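30-kDa cleavage and polyadenylation specificity factor 30 (Arabidopsis thaliana, PDB 5ZUU) recognises m6A-modified RNA through its YTH domain, the part crystallised here, and serves the CPSF complex in pre-mRNA 3'-end formation and poly(A) site choice. Local coordinates at residues A75-T78 with S79-G83. Numbering follows the deposited sequence.
Sequences AKMT and SRIGG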
loop_
_atom_site.group_PDB
_atom_site.type_symbol
_atom_site.label_atom_id
_atom_site.label_comp_id
_atom_site.label_asym_id
_atom_site.label_seq_id
_atom_site.Cartn_x
_atom_site.Cartn_y
_atom_site.Cartn_z
ATOM N N ALA A 75 -1.535 0.301 -2.833
ATOM C CA ALA A 75 -1.686 -1.036 -3.437
ATOM C C ALA A 75 -2.991 -1.627 -3.025
ATOM O O ALA A 75 -3.547 -1.249 -2.012
ATOM C CB ALA A 75 -0.525 -1.936 -3.011
ATOM N N LYS A 76 -3.534 -2.486 -3.863
ATOM C CA LYS A 76 -4.642 -3.298 -3.510
ATOM C C LYS A 76 -4.107 -4.626 -2.933
ATOM O O LYS A 76 -3.218 -5.237 -3.524
ATOM C CB LYS A 76 -5.462 -3.626 -4.763
ATOM C CG LYS A 76 -6.645 -4.504 -4.483
ATOM C CD LYS A 76 -7.361 -4.768 -5.774
ATOM C CE LYS A 76 -8.049 -6.086 -5.767
ATOM N NZ LYS A 76 -9.386 -5.948 -5.184
ATOM N N MET A 77 -4.652 -5.055 -1.803
ATOM C CA MET A 77 -4.392 -6.394 -1.267
ATOM C C MET A 77 -5.054 -7.395 -2.210
ATOM O O MET A 77 -6.240 -7.360 -2.367
ATOM C CB MET A 77 -4.980 -6.483 0.117
ATOM C CG MET A 77 -4.698 -7.754 0.870
ATOM S SD MET A 77 -5.427 -7.679 2.506
ATOM C CE MET A 77 -5.012 -9.344 3.081
ATOM N N THR A 78 -4.316 -8.255 -2.883
ATOM C CA THR A 78 -4.966 -9.171 -3.843
ATOM C C THR A 78 -4.988 -10.614 -3.469
ATOM O O THR A 78 -5.531 -11.386 -4.230
ATOM C CB THR A 78 -4.316 -9.068 -5.208
ATOM O OG1 THR A 78 -2.927 -9.229 -5.052
ATOM C CG2 THR A 78 -4.500 -7.664 -5.765
ATOM N N SER A 79 -4.419 -11.017 -2.333
ATOM C CA SER A 79 -4.757 -12.331 -1.811
ATOM C C SER A 79 -4.998 -12.247 -0.305
ATOM O O SER A 79 -4.526 -11.339 0.361
ATOM C CB SER A 79 -3.694 -13.387 -2.129
ATOM O OG SER A 79 -2.526 -13.136 -1.370
ATOM N N ARG A 80 -5.738 -13.229 0.187
ATOM C CA ARG A 80 -5.993 -13.429 1.601
ATOM C C ARG A 80 -4.686 -13.952 2.230
ATOM O O ARG A 80 -3.973 -14.655 1.603
ATOM C CB ARG A 80 -7.154 -14.387 1.786
ATOM C CG ARG A 80 -7.616 -14.453 3.247
ATOM C CD ARG A 80 -8.894 -15.214 3.317
ATOM N NE ARG A 80 -9.633 -14.975 4.562
ATOM C CZ ARG A 80 -9.424 -15.591 5.746
ATOM N NH1 ARG A 80 -10.244 -15.301 6.764
ATOM N NH2 ARG A 80 -8.431 -16.471 5.949
ATOM N N ILE A 81 -4.303 -13.502 3.410
ATOM C CA ILE A 81 -3.090 -14.014 4.061
ATOM C C ILE A 81 -3.339 -15.470 4.536
ATOM O O ILE A 81 -4.314 -15.768 5.233
ATOM C CB ILE A 81 -2.675 -13.166 5.269
ATOM C CG1 ILE A 81 -2.454 -11.664 4.892
ATOM C CG2 ILE A 81 -1.402 -13.741 5.855
ATOM C CD1 ILE A 81 -2.305 -10.690 6.079
ATOM N N GLY A 82 -2.395 -16.336 4.220
ATOM C CA GLY A 82 -2.515 -17.767 4.428
ATOM C C GLY A 82 -2.352 -18.291 3.031
ATOM O O GLY A 82 -2.731 -17.634 2.074
ATOM N N GLY A 83 -1.735 -19.399 2.842
ATOM C CA GLY A 83 -1.612 -19.844 1.436
ATOM C C GLY A 83 -0.232 -19.423 0.933
ATOM O O GLY A 83 0.257 -18.321 1.243
#
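M77 and I81, four residues apart where strand 70-77 runs out into the loop that follows, meet through a single pair of carbons: CE of M77 lies 3.9 Å from CG1 of I81. The two side chains cross at about a right angle, so the thioether chain brings only its terminal methyl against the isoleucine branch. All three methionine torsions are near trans: CG is anti to the backbone N (chi1 -175°), and the extended chain beyond it runs alongside the backbone of S79 and R80, with CE 4.5 Å from CA of R80. On I81, CG1 stands beside its own backbone N and anti to the carbonyl carbon (chi1 -57°), which presents this branch to the methyl.

The same extended chain runs past the carbonyl oxygen of S79. This O atom is 3.4 Å from M77 CE and 3.6 Å from M77 CG, near both ends of the thioether. Neither approach is a hydrogen bond, and this buried oxygen has no hydrogen-bonding partner in the model.

The S79 hydroxyl accepts a hydrogen bond from the backbone N of S104 on the adjacent strand 103-114, and backbone bonding of M77 with V59 and of T78 with S104 continues the sheet pairing on both flanks up to this exit. M77 also touches F53 of helix 46-55, I81 rests on F103, and the I81 amide bonds to N50 of that helix.

The contact lies where the end of the inner strand 70-77 passes into its loop, beside helix 46-55 in the YTH domain, about 15 Å from the bound RNA at the nearest atom. Chemically, cohesion between these two side chains is apolar, while a carbonyl covered by methionine carbons probably pays some desolvation cost; directional polar bonds come from the neighbouring strands and helix 46-55.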